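Local coordinates for bacteriorhodopsin (PDB 6EYU), which pumps protons inward across the cell membrane as a xenorhodopsin, using light absorbed by its bound retinal, at residues L38-H48 / Y216-H225. Sequence-based numbering, arbitrary orientation.
Sequences LDVPQKFGIIH and YGFLDMYLIH. With MUN ([(2~{S})-2,3-bis(oxidanyl)propyl] (~{E})-undec-2-enoate), chain L; MUN ([(2~{S})-2,3-bis(oxidanyl)propyl] (~{E})-undec-2-enoate), chain B; MUN ([(2~{S})-2,3-bis(oxidanyl)propyl] (~{E})-undec-2-enoate), chain T; MUN ([(2~{S})-2,3-bis(oxidanyl)propyl] (~{E})-undec-2-enoate), chain O.
His48 and Asp220 meet in a nearly straight hydrogen bond, His48 NE2 donating its N-H to Asp220 OD2 at 2.8 Å with an N-H...O angle of 176°. The acceptor lies in the imidazole plane but is approached on its anti side, and ring and carboxylate planes are well turned from each other; Thr91 of helix 72-93 binds the other oxygen, OD1, so the carboxylate is gripped from two helices. The pair illustrates how a buried polar contact is fixed by bonds at its ends and by close packing around it. With CG anti to the carbonyl carbon (chi1 -73°), the imidazole of His48 slots between Tyr216, Gly217, Asp220 and Met221 as a knob into a hole. One face rests against Gly217, whose CA is 3.2 Å from His48 ND1, where a CB on the glycine would be crowded against the ring; the ring's edge meets the face of Tyr216 in an offset edge-to-face pair, planes at 72°. Replacing His48 with the short side chain of an alanine would probably leave Asp220 OD2 without its imidazole donor and open a gap over Gly217. Where the turn joins helix 14-38 to helix 42-63, His225 ND1 donates a more bent bond of 2.7 Å to Leu38 O, while Leu38 CG lies over the His225 ring and Leu38 CD2 sits 4.2 Å from the centre of the Tyr222 ring. Apolar groups fill the middle: Ile224 CD1 is centred over one face of Phe44, Val40 CG2 touches Ile224 CG2 at 3.8 Å, and Met221 CE reaches Gly45 CA. Segments 42-48 and 216-225 run antiparallel in this seven-helix rhodopsin fold; His48 ties their helices directly, its bond and Thr91's fixing how imidazole and carboxylate are turned within a buried interface, while His225 holds the preceding turn.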
ATOM      1  N   LEU A  38     -28.536 -11.230   5.535  1.00 79.48           N
ATOM      2  CA  LEU A  38     -29.108 -10.735   4.286  1.00 78.36           C
ATOM      3  C   LEU A  38     -28.810 -11.687   3.132  1.00 80.53           C
ATOM      4  O   LEU A  38     -29.173 -11.419   1.987  1.00 81.36           O
ATOM      5  CB  LEU A  38     -28.553  -9.346   3.962  1.00 77.57           C
ATOM      6  CG  LEU A  38     -29.443  -8.152   4.314  1.00 76.68           C
ATOM      7  CD1 LEU A  38     -30.320  -8.455   5.519  1.00 76.91           C
ATOM      8  CD2 LEU A  38     -28.588  -6.920   4.566  1.00 73.67           C
ATOM      9  N   ASP A  39     -28.064 -12.749   3.423  1.00 84.30           N
ATOM     10  CA  ASP A  39     -27.486 -13.587   2.378  1.00 92.57           C
ATOM     11  C   ASP A  39     -26.784 -12.723   1.335  1.00 95.98           C
ATOM     12  O   ASP A  39     -27.130 -12.753   0.154  1.00109.48           O
ATOM     13  CB  ASP A  39     -28.570 -14.446   1.725  1.00 96.73           C
ATOM     14  CG  ASP A  39     -28.794 -15.755   2.457  1.00109.41           C
ATOM     15  OD1 ASP A  39     -29.597 -15.769   3.415  1.00 99.18           O
ATOM     16  OD2 ASP A  39     -28.044 -16.717   2.191  1.00106.19           O
ATOM     17  N   VAL A  40     -25.985 -11.786   1.833  1.00 89.93           N
ATOM     18  CA  VAL A  40     -25.063 -11.018   1.007  1.00 79.05           C
ATOM     19  C   VAL A  40     -23.637 -11.460   1.316  1.00 75.94           C
ATOM     20  O   VAL A  40     -23.307 -11.728   2.471  1.00 80.09           O
ATOM     21  CB  VAL A  40     -25.179  -9.513   1.316  1.00 78.48           C
ATOM     22  CG1 VAL A  40     -23.964  -8.764   0.791  1.00 76.86           C
ATOM     23  CG2 VAL A  40     -26.465  -8.944   0.739  1.00 79.07           C
ATOM     24  N   PRO A  41     -22.783 -11.542   0.284  1.00 74.24           N
ATOM     25  CA  PRO A  41     -21.475 -12.138   0.521  1.00 66.07           C
ATOM     26  C   PRO A  41     -20.680 -11.402   1.594  1.00 64.87           C
ATOM     27  O   PRO A  41     -20.551 -10.179   1.542  1.00 64.72           O
ATOM     28  CB  PRO A  41     -20.790 -12.016  -0.838  1.00 67.65           C
ATOM     29  CG  PRO A  41     -21.908 -12.091  -1.821  1.00 73.05           C
ATOM     30  CD  PRO A  41     -23.128 -11.519  -1.149  1.00 75.56           C
ATOM     31  N   GLN A  42     -20.055 -12.163   2.486  1.00 62.12           N
ATOM     32  CA  GLN A  42     -19.411 -11.600   3.666  1.00 62.19           C
ATOM     33  C   GLN A  42     -18.439 -10.493   3.273  1.00 58.45           C
ATOM     34  O   GLN A  42     -18.202  -9.562   4.041  1.00 55.24           O
ATOM     35  CB  GLN A  42     -18.669 -12.697   4.434  1.00 71.46           C
ATOM     36  CG  GLN A  42     -18.200 -12.281   5.818  1.00 72.73           C
ATOM     37  CD  GLN A  42     -19.343 -11.842   6.714  1.00 78.37           C
ATOM     38  OE1 GLN A  42     -20.390 -12.486   6.762  1.00 90.47           O
ATOM     39  NE2 GLN A  42     -19.126 -10.769   7.464  1.00 79.74           N
ATOM     40  N   LYS A  43     -17.897 -10.589   2.063  1.00 61.13           N
ATOM     41  CA  LYS A  43     -16.845  -9.678   1.625  1.00 61.51           C
ATOM     42  C   LYS A  43     -17.342  -8.237   1.633  1.00 59.69           C
ATOM     43  O   LYS A  43     -16.606  -7.320   1.995  1.00 67.22           O
ATOM     44  CB  LYS A  43     -16.360 -10.055   0.222  1.00 66.03           C
ATOM     45  CG  LYS A  43     -17.457 -10.091  -0.830  1.00 72.78           C
ATOM     46  CD  LYS A  43     -16.880 -10.001  -2.234  1.00 77.77           C
ATOM     47  CE  LYS A  43     -16.836 -11.363  -2.909  1.00 83.87           C
ATOM     48  NZ  LYS A  43     -17.902 -11.512  -3.939  1.00 84.72           N
ATOM     49  N   PHE A  44     -18.619  -8.054   1.310  1.00 57.03           N
ATOM     50  CA  PHE A  44     -19.211  -6.723   1.267  1.00 56.53           C
ATOM     51  C   PHE A  44     -19.246  -6.104   2.661  1.00 53.77           C
ATOM     52  O   PHE A  44     -18.854  -4.951   2.846  1.00 54.14           O
ATOM     53  CB  PHE A  44     -20.625  -6.789   0.687  1.00 57.04           C
ATOM     54  CG  PHE A  44     -20.658  -6.986  -0.802  1.00 54.29           C
ATOM     55  CD1 PHE A  44     -20.252  -5.970  -1.651  1.00 53.03           C
ATOM     56  CD2 PHE A  44     -20.892  -8.242  -1.337  1.00 55.79           C
ATOM     57  CE1 PHE A  44     -20.171  -6.177  -3.015  1.00 55.31           C
ATOM     58  CE2 PHE A  44     -20.821  -8.454  -2.702  1.00 55.62           C
ATOM     59  CZ  PHE A  44     -20.469  -7.417  -3.542  1.00 55.73           C
ATOM     60  N   GLY A  45     -19.565  -6.926   3.655  1.00 55.37           N
ATOM     61  CA  GLY A  45     -19.447  -6.523   5.051  1.00 53.31           C
ATOM     62  C   GLY A  45     -18.029  -6.135   5.423  1.00 54.09           C
ATOM     63  O   GLY A  45     -17.806  -5.107   6.063  1.00 50.77           O
ATOM     64  N   ILE A  46     -17.072  -6.995   5.084  1.00 55.85           N
ATOM     65  CA  ILE A  46     -15.667  -6.715   5.361  1.00 56.33           C
ATOM     66  C   ILE A  46     -15.298  -5.331   4.841  1.00 55.76           C
ATOM     67  O   ILE A  46     -14.783  -4.494   5.582  1.00 56.01           O
ATOM     68  CB  ILE A  46     -14.740  -7.747   4.693  1.00 59.17           C
ATOM     69  CG1 ILE A  46     -15.149  -9.169   5.084  1.00 60.87           C
ATOM     70  CG2 ILE A  46     -13.293  -7.487   5.085  1.00 64.12           C
ATOM     71  CD1 ILE A  46     -15.265  -9.381   6.578  1.00 66.02           C
ATOM     72  N   ILE A  47     -15.585  -5.093   3.566  1.00 60.64           N
ATOM     73  CA  ILE A  47     -15.080  -3.918   2.871  1.00 58.66           C
ATOM     74  C   ILE A  47     -15.689  -2.647   3.453  1.00 55.96           C
ATOM     75  O   ILE A  47     -14.985  -1.667   3.697  1.00 58.53           O
ATOM     76  CB  ILE A  47     -15.398  -3.983   1.366  1.00 60.85           C
ATOM     77  CG1 ILE A  47     -14.491  -5.007   0.681  1.00 62.83           C
ATOM     78  CG2 ILE A  47     -15.228  -2.614   0.727  1.00 66.77           C
ATOM     79  CD1 ILE A  47     -15.081  -5.595  -0.583  1.00 63.75           C
ATOM     80  N   HIS A  48     -16.979  -2.704   3.765  1.00 53.62           N
ATOM     81  CA  HIS A  48     -17.678  -1.554   4.327  1.00 58.89           C
ATOM     82  C   HIS A  48     -17.268  -1.325   5.779  1.00 65.53           C
ATOM     83  O   HIS A  48     -17.148  -0.184   6.226  1.00 72.83           O
ATOM     84  CB  HIS A  48     -19.193  -1.753   4.240  1.00 59.81           C
ATOM     85  CG  HIS A  48     -19.739  -1.617   2.852  1.00 54.71           C
ATOM     86  ND1 HIS A  48     -19.717  -0.428   2.156  1.00 54.35           N
ATOM     87  CD2 HIS A  48     -20.295  -2.530   2.021  1.00 54.55           C
ATOM     88  CE1 HIS A  48     -20.287  -0.601   0.977  1.00 58.64           C
ATOM     89  NE2 HIS A  48     -20.639  -1.869   0.866  1.00 57.96           N
ATOM     90  N   TYR A 216     -23.822   4.452   2.788  1.00 58.30           N
ATOM     91  CA  TYR A 216     -23.582   3.745   1.536  1.00 56.42           C
ATOM     92  C   TYR A 216     -23.439   2.247   1.784  1.00 54.42           C
ATOM     93  O   TYR A 216     -23.931   1.430   1.006  1.00 59.94           O
ATOM     94  CB  TYR A 216     -22.319   4.284   0.861  1.00 59.67           C
ATOM     95  CG  TYR A 216     -21.749   3.372  -0.201  1.00 57.22           C
ATOM     96  CD1 TYR A 216     -22.412   3.187  -1.407  1.00 59.35           C
ATOM     97  CD2 TYR A 216     -20.460   2.867  -0.084  1.00 57.02           C
ATOM     98  CE1 TYR A 216     -21.848   2.448  -2.430  1.00 62.98           C
ATOM     99  CE2 TYR A 216     -19.885   2.129  -1.101  1.00 60.32           C
ATOM    100  CZ  TYR A 216     -20.585   1.918  -2.270  1.00 61.03           C
ATOM    101  OH  TYR A 216     -20.025   1.168  -3.278  1.00 65.77           O
ATOM    102  N   GLY A 217     -22.811   1.896   2.901  1.00 53.97           N
ATOM    103  CA  GLY A 217     -22.608   0.498   3.260  1.00 57.28           C
ATOM    104  C   GLY A 217     -23.920  -0.250   3.402  1.00 57.88           C
ATOM    105  O   GLY A 217     -24.065  -1.366   2.904  1.00 63.62           O
ATOM    106  N   PHE A 218     -24.871   0.359   4.101  1.00 57.65           N
ATOM    107  CA  PHE A 218     -26.216  -0.195   4.208  1.00 62.47           C
ATOM    108  C   PHE A 218     -26.880  -0.247   2.837  1.00 61.53           C
ATOM    109  O   PHE A 218     -27.273  -1.316   2.366  1.00 60.67           O
ATOM    110  CB  PHE A 218     -27.063   0.650   5.162  1.00 64.65           C
ATOM    111  CG  PHE A 218     -26.658   0.524   6.603  1.00 65.68           C
ATOM    112  CD1 PHE A 218     -26.795  -0.681   7.269  1.00 69.05           C
ATOM    113  CD2 PHE A 218     -26.030   1.574   7.252  1.00 65.20           C
ATOM    114  CE1 PHE A 218     -26.365  -0.822   8.575  1.00 67.46           C
ATOM    115  CE2 PHE A 218     -25.592   1.440   8.556  1.00 65.65           C
ATOM    116  CZ  PHE A 218     -25.759   0.239   9.218  1.00 67.45           C
ATOM    117  N   LEU A 219     -26.869   0.887   2.145  1.00 60.00           N
ATOM    118  CA  LEU A 219     -27.519   1.008   0.846  1.00 61.94           C
ATOM    119  C   LEU A 219     -27.058  -0.106  -0.090  1.00 61.23           C
ATOM    120  O   LEU A 219     -27.868  -0.728  -0.777  1.00 63.39           O
ATOM    121  CB  LEU A 219     -27.197   2.370   0.228  1.00 65.60           C
ATOM    122  CG  LEU A 219     -28.254   2.988  -0.690  1.00 65.74           C
ATOM    123  CD1 LEU A 219     -27.685   3.192  -2.085  1.00 74.25           C
ATOM    124  CD2 LEU A 219     -29.512   2.135  -0.738  1.00 67.66           C
ATOM    125  N   ASP A 220     -25.761  -0.390  -0.065  1.00 58.30           N
ATOM    126  CA  ASP A 220     -25.162  -1.336  -1.001  1.00 60.48           C
ATOM    127  C   ASP A 220     -25.642  -2.753  -0.710  1.00 58.72           C
ATOM    128  O   ASP A 220     -26.014  -3.493  -1.621  1.00 58.37           O
ATOM    129  CB  ASP A 220     -23.636  -1.276  -0.911  1.00 63.00           C
ATOM    130  CG  ASP A 220     -22.959  -2.325  -1.770  1.00 65.54           C
ATOM    131  OD1 ASP A 220     -23.368  -2.492  -2.938  1.00 65.61           O
ATOM    132  OD2 ASP A 220     -21.963  -2.920  -1.307  1.00 62.46           O
ATOM    133  N   MET A 221     -25.669  -3.111   0.570  1.00 66.19           N
ATOM    134  CA  MET A 221     -25.895  -4.493   0.972  1.00 71.39           C
ATOM    135  C   MET A 221     -27.379  -4.832   0.907  1.00 67.61           C
ATOM    136  O   MET A 221     -27.753  -5.948   0.540  1.00 68.48           O
ATOM    137  CB  MET A 221     -25.368  -4.723   2.389  1.00 68.64           C
ATOM    138  CG  MET A 221     -23.851  -4.746   2.484  1.00 65.58           C
ATOM    139  SD  MET A 221     -23.254  -5.555   3.980  1.00 68.16           S
ATOM    140  CE  MET A 221     -22.474  -4.177   4.817  1.00 65.87           C
ATOM    141  N   TYR A 222     -28.220  -3.823   1.114  1.00 70.74           N
ATOM    142  CA  TYR A 222     -29.665  -4.006   1.037  1.00 83.14           C
ATOM    143  C   TYR A 222     -30.135  -4.067  -0.415  1.00 76.26           C
ATOM    144  O   TYR A 222     -31.027  -4.846  -0.753  1.00 77.18           O
ATOM    145  CB  TYR A 222     -30.385  -2.876   1.776  1.00 94.67           C
ATOM    146  CG  TYR A 222     -30.638  -3.166   3.240  1.00115.47           C
ATOM    147  CD1 TYR A 222     -31.681  -3.994   3.634  1.00130.24           C
ATOM    148  CD2 TYR A 222     -29.828  -2.620   4.226  1.00121.35           C
ATOM    149  CE1 TYR A 222     -31.913  -4.266   4.969  1.00127.10           C
ATOM    150  CE2 TYR A 222     -30.050  -2.890   5.564  1.00112.92           C
ATOM    151  CZ  TYR A 222     -31.094  -3.710   5.929  1.00114.91           C
ATOM    152  OH  TYR A 222     -31.322  -3.977   7.261  1.00111.93           O
ATOM    153  N   LEU A 223     -29.485  -3.297  -1.284  1.00 69.77           N
ATOM    154  CA  LEU A 223     -29.834  -3.279  -2.701  1.00 65.77           C
ATOM    155  C   LEU A 223     -29.526  -4.626  -3.349  1.00 64.87           C
ATOM    156  O   LEU A 223     -30.326  -5.148  -4.125  1.00 68.42           O
ATOM    157  CB  LEU A 223     -29.070  -2.168  -3.426  1.00 65.57           C
ATOM    158  CG  LEU A 223     -29.920  -1.012  -3.956  1.00 72.83           C
ATOM    159  CD1 LEU A 223     -31.006  -0.638  -2.959  1.00 76.72           C
ATOM    160  CD2 LEU A 223     -29.045   0.192  -4.275  1.00 77.41           C
ATOM    161  N   ILE A 224     -28.324  -5.136  -3.098  1.00 65.85           N
ATOM    162  CA  ILE A 224     -27.961  -6.490  -3.503  1.00 63.93           C
ATOM    163  C   ILE A 224     -28.963  -7.498  -2.951  1.00 59.99           C
ATOM    164  O   ILE A 224     -29.554  -8.278  -3.698  1.00 57.07           O
ATOM    165  CB  ILE A 224     -26.558  -6.862  -2.992  1.00 63.62           C
ATOM    166  CG1 ILE A 224     -25.485  -6.177  -3.839  1.00 66.79           C
ATOM    167  CG2 ILE A 224     -26.367  -8.372  -3.011  1.00 62.86           C
ATOM    168  CD1 ILE A 224     -24.117  -6.161  -3.194  1.00 71.88           C
ATOM    169  N   HIS A 225     -29.106  -7.507  -1.631  1.00 58.44           N
ATOM    170  CA  HIS A 225     -30.082  -8.359  -0.965  1.00 59.94           C
ATOM    171  C   HIS A 225     -31.420  -8.334  -1.698  1.00 59.20           C
ATOM    172  O   HIS A 225     -31.895  -9.365  -2.175  1.00 57.33           O
ATOM    173  CB  HIS A 225     -30.272  -7.895   0.480  1.00 62.08           C
ATOM    174  CG  HIS A 225     -31.378  -8.598   1.201  1.00 66.62           C
ATOM    175  ND1 HIS A 225     -31.353  -9.952   1.457  1.00 66.07           N
ATOM    176  CD2 HIS A 225     -32.483  -8.119   1.818  1.00 65.98           C
ATOM    177  CE1 HIS A 225     -32.418 -10.283   2.165  1.00 64.69           C
ATOM    178  NE2 HIS A 225     -33.120  -9.190   2.397  1.00 68.99           N
TER
HETATM  179  CAR MUN L 309     -25.501   4.890  12.104  1.00106.78           C
HETATM  180  CAQ MUN L 309     -26.678   4.471  11.222  1.00116.15           C
HETATM  181  CAP MUN L 309     -26.601   5.212   9.887  1.00111.13           C
HETATM  182  CAO MUN L 309     -27.997   5.284   9.264  1.00106.11           C
HETATM  183  CAN MUN L 309     -27.914   4.905   7.786  1.00 94.18           C
HETATM  184  CAM MUN L 309     -28.762   3.657   7.535  1.00 96.51           C
HETATM  185  CAK MUN L 309     -29.819   3.964   6.473  1.00 96.97           C
HETATM  186  CAH MUN L 309     -29.327   3.464   5.114  1.00 90.84           C
HETATM  187  CAF MUN L 309     -30.523   3.112   4.226  1.00 77.12           C
HETATM  188  CAC MUN L 309     -30.678   1.624   3.899  1.00 86.16           C
HETATM  189  CAA MUN L 309     -31.818   1.285   2.933  1.00100.83           C
HETATM  190  OAD MUN L 309     -32.800   2.021   2.836  1.00124.32           O
HETATM  191  OAB MUN L 309     -31.737   0.053   2.364  1.00115.85           O
HETATM  192  CAE MUN L 309     -33.053  -0.426   2.075  1.00116.41           C
HETATM  193  CAG MUN L 309     -33.327  -0.299   0.575  1.00111.62           C
HETATM  194  OAJ MUN L 309     -32.101  -0.432  -0.147  1.00120.58           O
HETATM  195  CAI MUN L 309     -34.297  -1.399   0.140  1.00104.00           C
HETATM  196  OAL MUN L 309     -33.873  -2.651   0.681  1.00 94.60           O
HETATM  197  CAR MUN B 311     -12.755  -8.258  13.310  1.00100.08           C
HETATM  198  CAQ MUN B 311     -12.362  -7.724  11.930  1.00 90.84           C
HETATM  199  CAP MUN B 311     -13.309  -8.302  10.880  1.00 86.51           C
HETATM  200  CAO MUN B 311     -13.679  -9.733  11.269  1.00 80.72           C
HETATM  201  CAN MUN B 311     -14.143 -10.491  10.026  1.00 77.04           C
HETATM  202  CAM MUN B 311     -15.552 -11.036  10.260  1.00 70.65           C
HETATM  203  CAK MUN B 311     -15.817 -12.180   9.281  1.00 67.60           C
HETATM  204  CAH MUN B 311     -16.304 -13.407  10.053  1.00 74.08           C
HETATM  205  CAF MUN B 311     -17.152 -14.281   9.128  1.00 77.93           C
HETATM  206  CAC MUN B 311     -16.593 -15.680   8.862  1.00 91.85           C
HETATM  207  CAA MUN B 311     -17.021 -16.314   7.537  1.00106.31           C
HETATM  208  OAD MUN B 311     -17.878 -15.778   6.835  1.00125.90           O
HETATM  209  OAB MUN B 311     -16.601 -17.594   7.360  1.00103.68           O
HETATM  210  CAE MUN B 311     -17.740 -18.448   7.221  1.00 92.17           C
HETATM  211  CAG MUN B 311     -18.111 -19.031   8.587  1.00102.33           C
HETATM  212  OAJ MUN B 311     -18.263 -17.969   9.533  1.00 95.80           O
HETATM  213  CAI MUN B 311     -19.427 -19.803   8.470  1.00100.63           C
HETATM  214  OAL MUN B 311     -19.431 -20.558   7.256  1.00114.21           O
HETATM  215  CAN MUN T 317     -32.659   1.405  14.965  1.00 90.37           C
HETATM  216  CAM MUN T 317     -33.143   1.275  13.519  1.00 88.92           C
HETATM  217  CAK MUN T 317     -33.678  -0.139  13.285  1.00 91.68           C
HETATM  218  CAH MUN T 317     -34.203  -0.257  11.853  1.00 92.07           C
HETATM  219  CAF MUN T 317     -34.449  -1.731  11.517  1.00 92.82           C
HETATM  220  CAC MUN T 317     -35.211  -1.990  10.212  1.00100.43           C
HETATM  221  CAA MUN T 317     -35.050  -3.391   9.614  1.00127.23           C
HETATM  222  OAD MUN T 317     -34.502  -4.290  10.255  1.00152.78           O
HETATM  223  OAB MUN T 317     -35.758  -3.607   8.472  1.00111.94           O
HETATM  224  CAE MUN T 317     -34.867  -3.951   7.406  1.00116.96           C
HETATM  225  CAG MUN T 317     -35.054  -5.424   7.037  1.00113.91           C
HETATM  226  OAJ MUN T 317     -36.099  -5.988   7.833  1.00103.50           O
HETATM  227  CAI MUN T 317     -35.422  -5.539   5.556  1.00 97.02           C
HETATM  228  OAL MUN T 317     -35.892  -6.861   5.282  1.00 97.17           O
HETATM  229  CAR MUN O 312      -5.982  -0.932   4.406  1.00 77.02           C
HETATM  230  CAQ MUN O 312      -6.931  -1.361   5.526  1.00 67.22           C
HETATM  231  CAP MUN O 312      -7.826  -2.491   5.018  1.00 65.99           C
HETATM  232  CAO MUN O 312      -8.205  -2.213   3.563  1.00 80.07           C
HETATM  233  CAN MUN O 312      -8.440  -3.541   2.846  1.00 77.74           C
HETATM  234  CAM MUN O 312      -8.870  -4.592   3.869  1.00 76.09           C
HETATM  235  CAK MUN O 312     -10.132  -5.287   3.362  1.00 81.55           C
HETATM  236  CAH MUN O 312      -9.941  -5.629   1.885  1.00 80.06           C
HETATM  237  CAF MUN O 312     -10.553  -7.000   1.593  1.00 73.42           C
HETATM  238  CAC MUN O 312     -11.400  -7.062   0.321  1.00 76.60           C
HETATM  239  CAA MUN O 312     -12.065  -8.410   0.041  1.00 93.80           C
HETATM  240  OAD MUN O 312     -12.224  -9.239   0.936  1.00101.00           O
HETATM  241  OAB MUN O 312     -12.465  -8.593  -1.246  1.00 96.57           O
HETATM  242  CAE MUN O 312     -11.624  -9.570  -1.862  1.00103.00           C
HETATM  243  CAG MUN O 312     -12.478 -10.751  -2.327  1.00103.12           C
HETATM  244  OAJ MUN O 312     -13.211 -10.379  -3.496  1.00118.63           O
HETATM  245  CAI MUN O 312     -11.569 -11.938  -2.649  1.00 98.27           C
HETATM  246  OAL MUN O 312     -12.313 -12.927  -3.364  1.00104.23           O